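Local coordinates for protein CpuTA1 (Curtobacterium pusillum, PDB 5K3W) that belongs to the class IV aminotransferase family, of the fold-type IV architecture, binds pyridoxal-5'-phosphate and is seen here as an assembly of two chains, at residues 83-88 against 120-125; 150-155 against 189-194; 158-163 against 200-205; 232-237 against 269-274. All coordinates share one frame; numbering follows the deposited sequence.

Contact 1 of 4, residues 83-88 against 120-125; sequences LDLPEP and LTRGIE
L85 lays its CD2 methyl over one face of the R122 guanidinium, 3.6 Å from NH1 and offset toward the rim of the group. The two side chains cross obliquely, and the same methyl also rests against CB and CG of the arginine, at 3.9 Å from CB. R122 leaves its backbone with CG anti to N (chi1 -155°) and then bends at chi3, which swings the guanidinium back toward the turn at 83-85. There its outer end grips a single carbonyl: NH2 donates to L83 O at 2.8 Å and NH1 to the same L83 O at 3.1 Å, with the oxygen almost in the guanidinium plane. A weak bond from NH1 to D84 O, 3.5 Å long, lies at the same edge. The inner nitrogen, NE, is taken by a salt bridge to D53, so both ends of the group are anchored and its rotation is fixed. L83 is the residue where helix 69-82 gives out, and D84, with positive phi, is the C-prime residue of a Schellman motif that returns L85 N to A80 O. R122 thus ties down a helix terminus. The carboxylate of D84 turns to R186 and R190 of the second subunit. Farther along, P88 CB meets L120 CD2 at 4.0 Å, and T121 OG1 closes an ST turn by accepting from G123 N while also bonding D46. The contact joins the loop between helices 69-82 and 90-108 to the end of strand 114-121, with W93 of the second helix packed against both P88 and L120.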
# COMPACT_ATOMS: atom_id res chain seq x y z
N LEU A 83 -5.01 10.05 6.02
CA LEU A 83 -5.49 8.69 6.24
C LEU A 83 -6.46 8.58 7.42
O LEU A 83 -6.75 7.47 7.88
CB LEU A 83 -4.30 7.73 6.46
CG LEU A 83 -3.69 7.10 5.20
CD1 LEU A 83 -2.92 8.13 4.42
CD2 LEU A 83 -2.80 5.89 5.53
N ASP A 84 -6.96 9.71 7.92
CA ASP A 84 -7.87 9.72 9.07
C ASP A 84 -7.25 9.02 10.27
O ASP A 84 -7.95 8.40 11.07
CB ASP A 84 -9.23 9.09 8.73
CG ASP A 84 -9.89 9.71 7.52
OD1 ASP A 84 -9.98 10.96 7.45
OD2 ASP A 84 -10.33 8.95 6.63
N LEU A 85 -5.94 9.10 10.41
CA LEU A 85 -5.35 8.63 11.66
C LEU A 85 -5.37 9.74 12.70
O LEU A 85 -5.51 10.93 12.37
CB LEU A 85 -3.92 8.15 11.41
CG LEU A 85 -3.78 6.87 10.58
CD1 LEU A 85 -2.38 6.77 9.97
CD2 LEU A 85 -4.09 5.64 11.44
N PRO A 86 -5.27 9.39 13.98
CA PRO A 86 -5.15 10.43 15.01
C PRO A 86 -3.85 11.19 14.86
O PRO A 86 -2.88 10.72 14.25
CB PRO A 86 -5.20 9.64 16.32
CG PRO A 86 -5.67 8.26 15.94
CD PRO A 86 -5.22 8.03 14.54
N GLU A 87 -3.83 12.36 15.45
CA GLU A 87 -2.68 13.25 15.40
C GLU A 87 -1.46 12.61 16.07
O GLU A 87 -1.51 12.31 17.27
CB GLU A 87 -3.06 14.53 16.12
CG GLU A 87 -2.17 15.72 15.92
CD GLU A 87 -2.88 17.02 16.30
OE1 GLU A 87 -2.38 18.10 15.95
OE2 GLU A 87 -3.95 16.94 16.95
N PRO A 88 -0.35 12.39 15.35
CA PRO A 88 0.86 11.91 16.02
C PRO A 88 1.34 12.92 17.06
O PRO A 88 1.35 14.13 16.82
CB PRO A 88 1.88 11.74 14.88
CG PRO A 88 1.35 12.53 13.75
CD PRO A 88 -0.14 12.59 13.91
N LEU A 120 4.01 4.59 11.50
CA LEU A 120 2.78 4.75 12.27
C LEU A 120 1.64 4.06 11.54
O LEU A 120 1.33 4.43 10.40
CB LEU A 120 2.47 6.24 12.49
CG LEU A 120 1.13 6.62 13.13
CD1 LEU A 120 0.96 5.93 14.45
CD2 LEU A 120 1.05 8.13 13.31
N THR A 121 1.01 3.09 12.19
CA THR A 121 -0.08 2.34 11.58
C THR A 121 -1.37 2.47 12.40
O THR A 121 -1.37 2.95 13.54
CB THR A 121 0.26 0.85 11.43
OG1 THR A 121 0.06 0.20 12.69
CG2 THR A 121 1.72 0.65 11.00
N ARG A 122 -2.47 2.02 11.80
CA ARG A 122 -3.76 2.02 12.47
C ARG A 122 -3.84 0.98 13.59
O ARG A 122 -4.82 0.98 14.34
CB ARG A 122 -4.90 1.80 11.45
CG ARG A 122 -6.28 2.37 11.87
CD ARG A 122 -7.28 2.43 10.69
NE ARG A 122 -6.71 3.01 9.47
CZ ARG A 122 -6.75 4.31 9.15
NH1 ARG A 122 -7.33 5.19 9.95
NH2 ARG A 122 -6.18 4.73 8.03
N GLY A 123 -2.83 0.12 13.72
CA GLY A 123 -2.73 -0.81 14.83
C GLY A 123 -3.24 -2.20 14.50
O GLY A 123 -3.70 -2.52 13.39
N ILE A 124 -3.14 -3.05 15.52
CA ILE A 124 -3.77 -4.36 15.52
C ILE A 124 -5.26 -4.21 15.26
O ILE A 124 -5.94 -3.39 15.89
CB ILE A 124 -3.50 -5.06 16.87
CG1 ILE A 124 -2.00 -5.01 17.19
CG2 ILE A 124 -4.07 -6.47 16.85
CD1 ILE A 124 -1.63 -5.49 18.59
N GLU A 125 -5.78 -5.03 14.34
CA GLU A 125 -7.15 -4.85 13.89
C GLU A 125 -8.14 -5.23 14.99
O GLU A 125 -7.92 -6.19 15.74
CB GLU A 125 -7.41 -5.68 12.63
CG GLU A 125 -8.87 -5.68 12.18
CD GLU A 125 -9.04 -5.88 10.69
OE1 GLU A 125 -9.81 -5.12 10.07
OE2 GLU A 125 -8.40 -6.80 10.13

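Contact 2 of 4, residues 150-155 against 189-194; sequences RVVTLD and ARRGAD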
# COMPACT_ATOMS: atom_id res chain seq x y z
N ARG A 150 20.02 7.05 -14.68
CA ARG A 150 19.12 7.02 -15.82
C ARG A 150 17.68 6.86 -15.35
O ARG A 150 17.38 6.04 -14.48
CB ARG A 150 19.49 5.87 -16.76
CG ARG A 150 20.93 5.89 -17.25
CD ARG A 150 21.24 4.69 -18.17
NE ARG A 150 20.39 4.62 -19.36
CZ ARG A 150 20.60 5.29 -20.49
NH1 ARG A 150 21.63 6.12 -20.60
NH2 ARG A 150 19.77 5.15 -21.51
N VAL A 151 16.77 7.62 -15.95
CA VAL A 151 15.39 7.65 -15.50
C VAL A 151 14.45 7.44 -16.69
O VAL A 151 14.78 7.76 -17.84
CB VAL A 151 15.08 8.97 -14.75
CG1 VAL A 151 13.66 8.97 -14.20
CG2 VAL A 151 16.09 9.18 -13.63
N VAL A 152 13.26 6.92 -16.41
CA VAL A 152 12.23 6.75 -17.42
C VAL A 152 10.94 7.36 -16.89
O VAL A 152 10.73 7.43 -15.67
CB VAL A 152 12.03 5.27 -17.80
CG1 VAL A 152 13.29 4.71 -18.39
CG2 VAL A 152 11.64 4.45 -16.58
N THR A 153 10.09 7.81 -17.79
CA THR A 153 8.77 8.29 -17.39
C THR A 153 7.76 7.15 -17.46
O THR A 153 7.78 6.32 -18.37
CB THR A 153 8.31 9.47 -18.26
OG1 THR A 153 8.49 9.16 -19.64
CG2 THR A 153 9.11 10.70 -17.94
N LEU A 154 6.88 7.10 -16.45
CA LEU A 154 5.86 6.06 -16.31
C LEU A 154 4.53 6.70 -15.95
O LEU A 154 4.45 7.62 -15.13
CB LEU A 154 6.22 5.03 -15.24
CG LEU A 154 7.42 4.12 -15.47
CD1 LEU A 154 7.46 3.03 -14.39
CD2 LEU A 154 7.42 3.51 -16.88
N ASP A 155 3.47 6.19 -16.57
CA ASP A 155 2.14 6.70 -16.30
C ASP A 155 1.73 6.33 -14.87
O ASP A 155 1.81 5.17 -14.46
CB ASP A 155 1.16 6.13 -17.31
CG ASP A 155 -0.27 6.27 -16.87
OD1 ASP A 155 -0.65 7.41 -16.50
OD2 ASP A 155 -0.99 5.25 -16.85
N ALA A 189 14.13 -0.73 -13.99
CA ALA A 189 15.27 -1.62 -14.10
C ALA A 189 15.17 -2.50 -15.34
O ALA A 189 16.16 -2.70 -16.05
CB ALA A 189 15.39 -2.48 -12.84
N ARG A 190 13.98 -3.01 -15.64
CA ARG A 190 13.80 -3.75 -16.88
C ARG A 190 14.25 -2.92 -18.07
O ARG A 190 14.88 -3.44 -19.00
CB ARG A 190 12.35 -4.16 -17.06
CG ARG A 190 11.96 -5.37 -16.30
CD ARG A 190 10.48 -5.59 -16.45
NE ARG A 190 9.97 -6.15 -15.22
CZ ARG A 190 9.04 -5.59 -14.46
NH1 ARG A 190 8.47 -4.45 -14.82
NH2 ARG A 190 8.65 -6.21 -13.35
N ARG A 191 13.91 -1.62 -18.08
CA ARG A 191 14.37 -0.75 -19.15
C ARG A 191 15.80 -0.24 -18.92
O ARG A 191 16.19 0.76 -19.52
CB ARG A 191 13.41 0.42 -19.31
CG ARG A 191 11.98 -0.02 -19.40
CD ARG A 191 11.08 1.18 -19.53
NE ARG A 191 9.66 0.85 -19.46
CZ ARG A 191 8.70 1.69 -19.83
NH1 ARG A 191 9.04 2.90 -20.30
NH2 ARG A 191 7.42 1.35 -19.74
N GLY A 192 16.60 -0.91 -18.10
CA GLY A 192 17.95 -0.43 -17.86
C GLY A 192 18.02 0.96 -17.27
O GLY A 192 18.90 1.74 -17.65
N ALA A 193 17.12 1.29 -16.35
CA ALA A 193 17.11 2.59 -15.71
C ALA A 193 17.15 2.43 -14.20
O ALA A 193 16.86 1.35 -13.66
CB ALA A 193 15.87 3.41 -16.10
N ASP A 194 17.52 3.51 -13.52
CA ASP A 194 17.67 3.50 -12.07
C ASP A 194 16.42 3.97 -11.34
O ASP A 194 16.18 3.54 -10.21
CB ASP A 194 18.84 4.39 -11.66
CG ASP A 194 20.17 3.91 -12.24
OD1 ASP A 194 20.70 2.89 -11.73
OD2 ASP A 194 20.68 4.56 -13.20
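L154 sets CD2 over one face of the R191 guanidinium, 3.6 Å from NH2, while G192 O lies at the edge of the R150 guanidinium, 3.7 Å from NE. R191, extended from CG to NE, runs alongside L154 in the opposite direction; its NE pairs with E187, and W168 of the second subunit packs on both L154 and R191. R150 bends at chi3, and its NH2 is held by D283. Helix 179-190 ends here in a Schellman motif, with G192 at positive phi as the C-prime residue and A193 N bonded to A188 O. This is the point in a beta-alpha-beta crossover where the chain leaves the helix to enter strand 195-199, parallel to and beside 149-155. D194 bonds R150 twice, once by backbone and once by side chain: its backbone N donates to R150 O at 2.7 Å, and its OD2 accepts from R150 N at 3.0 Å through the anti lone pair, nearly straight at 165°. With CG beside its own N (chi1 -61°), the carboxylate reaches that strand amide. A193 CB touches R150 O at 3.4 Å and also meets V152 CG1.

Contact 3 of 4, residues 158-163 against 200-205; sequences YRHDVA and SSDGYA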
# COMPACT_ATOMS: atom_id res chain seq x y z
N TYR A 158 -3.23 8.56 -12.49
CA TYR A 158 -4.09 9.56 -11.88
C TYR A 158 -4.02 10.88 -12.65
O TYR A 158 -2.99 11.24 -13.22
CB TYR A 158 -3.69 9.81 -10.43
CG TYR A 158 -3.97 8.67 -9.49
CD1 TYR A 158 -5.07 7.85 -9.66
CD2 TYR A 158 -3.12 8.41 -8.41
CE1 TYR A 158 -5.34 6.80 -8.80
CE2 TYR A 158 -3.38 7.36 -7.54
CZ TYR A 158 -4.49 6.56 -7.74
OH TYR A 158 -4.76 5.52 -6.88
N ARG A 159 -5.14 11.59 -12.67
CA ARG A 159 -5.13 12.97 -13.10
C ARG A 159 -4.35 13.81 -12.10
O ARG A 159 -4.34 13.53 -10.89
CB ARG A 159 -6.56 13.51 -13.24
CG ARG A 159 -7.29 13.05 -14.49
CD ARG A 159 -8.72 13.59 -14.53
NE ARG A 159 -8.78 15.04 -14.35
CZ ARG A 159 -8.51 15.92 -15.30
NH1 ARG A 159 -8.58 17.23 -15.05
NH2 ARG A 159 -8.15 15.51 -16.51
N HIS A 160 -3.68 14.85 -12.60
CA HIS A 160 -2.93 15.71 -11.70
C HIS A 160 -3.78 16.24 -10.55
O HIS A 160 -3.23 16.63 -9.52
CB HIS A 160 -2.32 16.89 -12.48
CG HIS A 160 -3.31 17.98 -12.76
ND1 HIS A 160 -4.30 17.87 -13.72
CD2 HIS A 160 -3.48 19.19 -12.18
CE1 HIS A 160 -5.03 18.97 -13.72
NE2 HIS A 160 -4.55 19.79 -12.79
N ASP A 161 -5.11 16.23 -10.68
CA ASP A 161 -5.98 16.87 -9.70
C ASP A 161 -6.73 15.88 -8.80
O ASP A 161 -7.72 16.26 -8.17
CB ASP A 161 -6.98 17.78 -10.42
CG ASP A 161 -7.86 17.03 -11.44
OD1 ASP A 161 -7.85 15.78 -11.45
OD2 ASP A 161 -8.56 17.69 -12.23
N VAL A 162 -6.28 14.62 -8.71
CA VAL A 162 -7.05 13.64 -7.93
C VAL A 162 -7.13 14.04 -6.47
O VAL A 162 -8.09 13.67 -5.78
CB VAL A 162 -6.47 12.22 -8.07
CG1 VAL A 162 -6.79 11.65 -9.45
CG2 VAL A 162 -4.97 12.22 -7.82
N ALA A 163 -6.14 14.78 -5.96
CA ALA A 163 -6.16 15.17 -4.55
C ALA A 163 -7.32 16.10 -4.25
O ALA A 163 -7.82 16.12 -3.12
CB ALA A 163 -4.83 15.81 -4.14
N SER A 200 1.18 12.19 -14.94
CA SER A 200 -0.23 11.95 -14.70
C SER A 200 -0.95 11.58 -15.99
O SER A 200 -0.41 11.72 -17.09
CB SER A 200 -0.88 13.18 -14.07
OG SER A 200 -0.88 14.26 -14.99
N SER A 201 -2.19 11.09 -15.84
CA SER A 201 -3.06 10.79 -16.98
C SER A 201 -3.10 11.95 -17.96
O SER A 201 -3.04 11.75 -19.18
CB SER A 201 -4.49 10.49 -16.52
OG SER A 201 -4.52 9.44 -15.57
N ASP A 202 -3.25 13.17 -17.44
CA ASP A 202 -3.42 14.35 -18.29
C ASP A 202 -2.09 14.96 -18.69
O ASP A 202 -2.08 16.07 -19.24
CB ASP A 202 -4.31 15.39 -17.60
CG ASP A 202 -4.13 15.43 -16.08
OD1 ASP A 202 -3.20 14.79 -15.54
OD2 ASP A 202 -4.94 16.11 -15.42
N GLY A 203 -0.98 14.28 -18.42
CA GLY A 203 0.31 14.63 -18.99
C GLY A 203 1.19 15.55 -18.17
O GLY A 203 2.06 16.21 -18.74
N TYR A 204 1.02 15.61 -16.85
CA TYR A 204 1.84 16.48 -16.01
C TYR A 204 2.89 15.69 -15.24
O TYR A 204 2.57 14.67 -14.61
CB TYR A 204 0.97 17.27 -15.03
CG TYR A 204 0.15 18.33 -15.71
CD1 TYR A 204 0.72 19.52 -16.14
CD2 TYR A 204 -1.21 18.13 -15.94
CE1 TYR A 204 -0.04 20.49 -16.78
CE2 TYR A 204 -1.97 19.09 -16.57
CZ TYR A 204 -1.39 20.27 -16.99
OH TYR A 204 -2.16 21.21 -17.61
N ALA A 205 4.13 16.16 -15.30
CA ALA A 205 5.19 15.62 -14.47
C ALA A 205 4.78 15.71 -13.01
O ALA A 205 4.32 16.76 -12.56
CB ALA A 205 6.50 16.37 -14.71
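H160 and D202 form a His-carboxylate pair that bridges two type I beta turns, one from R159 to V162 and the other from S200 to G203. H160 ND1 donates to D202 OD2 at 2.5 Å; the oxygen lies in the ring plane, whereas the nitrogen meets the carboxylate from above its plane. The other oxygen, D202 OD1, takes the backbone N of H160 at 3.0 Å on its syn lone pair. One aspartate therefore satisfies both the amide N and ND1 of H160. H160 holds its imidazole between its own N and carbonyl carbon (chi1 79°), which brings ND1 to the same carboxylate as the amide. D202 OD2 also sits over a face of the R159 guanidinium, 3.4 Å from R159 NH2, where it acts through charge alone. The directed salt bridge of R159 is NH1 to D161 OD2, at 2.9 Å. Together R159, D161 and D202 make a charge network, which would be expected to stabilise ionised carboxylates. Y158 O receives S201 N at 2.7 Å, from well above the carbonyl plane, and S200 OG accepts from Y204 N, just past its own turn. The Y158 side chain starts away from 200-205, its ring stacking on Y158 of the second subunit. Y204 approaches H160 edge-to-face, planes 56° apart, its CD2 coming within 3.8 Å of H160 CG while D161 CB covers the other face of the imidazole.

Contact 4 of 4, residues 232-237 against 269-274; sequences AGTTQA and VSSVRQ. With PLP (pyridoxal-5'-phosphate), chain C.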
# COMPACT_ATOMS: atom_id res chain seq x y z
N ALA A 232 5.22 17.11 -0.66
CA ALA A 232 6.09 18.27 -0.54
C ALA A 232 7.38 17.76 0.08
O ALA A 232 7.39 17.35 1.24
CB ALA A 232 5.47 19.36 0.33
N GLY A 233 8.45 17.72 -0.72
CA GLY A 233 9.67 17.09 -0.26
C GLY A 233 10.45 18.00 0.68
O GLY A 233 10.63 19.20 0.42
N THR A 234 10.92 17.43 1.78
CA THR A 234 11.83 18.20 2.61
C THR A 234 13.13 18.49 1.87
O THR A 234 13.69 19.58 2.01
CB THR A 234 12.09 17.49 3.95
OG1 THR A 234 12.81 16.26 3.75
CG2 THR A 234 10.78 17.18 4.65
N THR A 235 13.60 17.57 1.02
CA THR A 235 14.84 17.82 0.29
C THR A 235 14.66 18.89 -0.79
O THR A 235 15.51 19.77 -0.94
CB THR A 235 15.36 16.52 -0.34
OG1 THR A 235 15.37 15.49 0.66
CG2 THR A 235 16.78 16.70 -0.87
N GLN A 236 13.55 18.83 -1.53
CA GLN A 236 13.25 19.84 -2.54
C GLN A 236 13.25 21.25 -1.95
O GLN A 236 13.78 22.19 -2.56
CB GLN A 236 11.91 19.53 -3.20
CG GLN A 236 11.41 20.60 -4.14
CD GLN A 236 10.62 21.69 -3.41
OE1 GLN A 236 9.67 21.41 -2.69
NE2 GLN A 236 11.03 22.94 -3.60
N ALA A 237 12.65 21.42 -0.77
CA ALA A 237 12.71 22.74 -0.15
C ALA A 237 14.15 23.15 0.12
O ALA A 237 14.54 24.29 -0.15
CB ALA A 237 11.87 22.78 1.14
N VAL A 269 15.40 14.29 -6.03
CA VAL A 269 15.90 14.61 -4.70
C VAL A 269 15.03 13.92 -3.65
O VAL A 269 13.81 13.79 -3.82
CB VAL A 269 15.95 16.14 -4.46
CG1 VAL A 269 16.81 16.80 -5.52
CG2 VAL A 269 14.53 16.74 -4.44
N SER A 270 15.66 13.47 -2.57
CA SER A 270 14.98 12.80 -1.47
C SER A 270 15.94 12.77 -0.29
O SER A 270 17.13 13.04 -0.44
CB SER A 270 14.52 11.39 -1.87
OG SER A 270 15.62 10.55 -2.15
N SER A 271 15.41 12.41 0.89
CA SER A 271 16.12 12.69 2.14
C SER A 271 17.45 11.94 2.23
O SER A 271 18.46 12.53 2.63
CB SER A 271 15.26 12.34 3.35
OG SER A 271 14.25 13.31 3.53
N VAL A 272 17.46 10.65 1.91
CA VAL A 272 18.67 9.85 2.14
C VAL A 272 19.63 9.92 0.96
O VAL A 272 20.83 10.11 1.14
CB VAL A 272 18.29 8.39 2.46
CG1 VAL A 272 19.54 7.53 2.52
CG2 VAL A 272 17.57 8.33 3.78
N ARG A 273 19.13 9.73 -0.26
CA ARG A 273 20.00 9.82 -1.43
C ARG A 273 20.46 11.26 -1.68
O ARG A 273 21.52 11.47 -2.27
CB ARG A 273 19.28 9.25 -2.65
CG ARG A 273 20.13 9.19 -3.90
CD ARG A 273 19.44 8.40 -5.00
NE ARG A 273 18.18 9.02 -5.40
CZ ARG A 273 17.35 8.51 -6.30
NH1 ARG A 273 17.66 7.38 -6.91
NH2 ARG A 273 16.21 9.13 -6.59
N GLN A 274 19.69 12.24 -1.22
CA GLN A 274 19.97 13.64 -1.49
C GLN A 274 19.71 13.93 -2.97
O GLN A 274 18.63 13.59 -3.47
CB GLN A 274 21.39 13.99 -1.05
CG GLN A 274 21.71 13.60 0.40
CD GLN A 274 21.06 14.51 1.49
OE1 GLN A 274 20.38 15.50 1.20
NE2 GLN A 274 21.28 14.15 2.75
N1 PLP C . 7.95 11.48 -3.20
C2 PLP C . 7.66 10.34 -2.49
C2A PLP C . 6.55 9.41 -2.94
C3 PLP C . 8.39 10.06 -1.35
O3 PLP C . 8.07 8.89 -0.65
C4 PLP C . 9.39 10.91 -0.94
C4A PLP C . 10.24 10.64 0.28
C5 PLP C . 9.67 12.04 -1.64
C6 PLP C . 8.94 12.32 -2.78
C5A PLP C . 10.80 12.96 -1.18
O4P PLP C . 10.60 13.45 0.13
P PLP C . 11.85 13.80 1.06
O1P PLP C . 12.81 14.72 0.34
O2P PLP C . 12.58 12.56 1.50
O3P PLP C . 11.37 14.53 2.29
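The phosphate cup of the pyridoxal-5'-phosphate pocket is built from both segments, each presenting backbone amides together with hydroxyls. From 232-237, T234 OG1 donates to O3P of PLP at 2.7 Å and T235 OG1 to O1P at 2.7 Å, and the amides of these two threonines bond the same two oxygens. From 269-274, S271 OG donates to O2P at 2.7 Å, and S271 N reaches that oxygen at 2.9 Å. Each terminal phosphate oxygen is thus held by an N-H and an O-H of one residue. G233 is the N-cap of helix 234-245, so the phosphate lies at the amino end of that helix, whose dipole would be expected to favour its negative charge. Opposite, S271 begins the turn of a beta hairpin between strands 265-270 and 274-278, tied by S270 N to Q274 O. PLP is also hydrogen-bonded to Y178 and R75. Beside the phosphate the two segments meet through T235, which holds OG1 beside its own backbone N (chi1 -49°) for the phosphate and turns its methyl CG2 to V269 CB at 3.7 Å. V269 CG2 in turn reaches Q236, 4.0 Å from CB, while the amide of that glutamine bends away to Y252. T234 packs against L71, H72 and R75 of helix 69-82, and V269 against I214 on the adjacent strand 212-217.

In the fold
Contact 4 is the core, about 6 Å from the chain centre and wholly buried around an anion; the other three centres lie 19 to 20 Å out. Contact 1 is largely buried and touches the second subunit, whereas contacts 2 and 3 are partly exposed. Contacts 2 and 3 adjoin at D155 and lie at the two ends of the strand pair 149-155 and 195-199, the first held by a backbone and a carboxylate bond at R150 with apolar contacts farther along, the second by a charged network between turns. Helix 69-82 serves contact 1 through its end and contact 4 through its flank. Across the dimer, D84 of contact 1 pairs with R190 of the second subunit's contact 2.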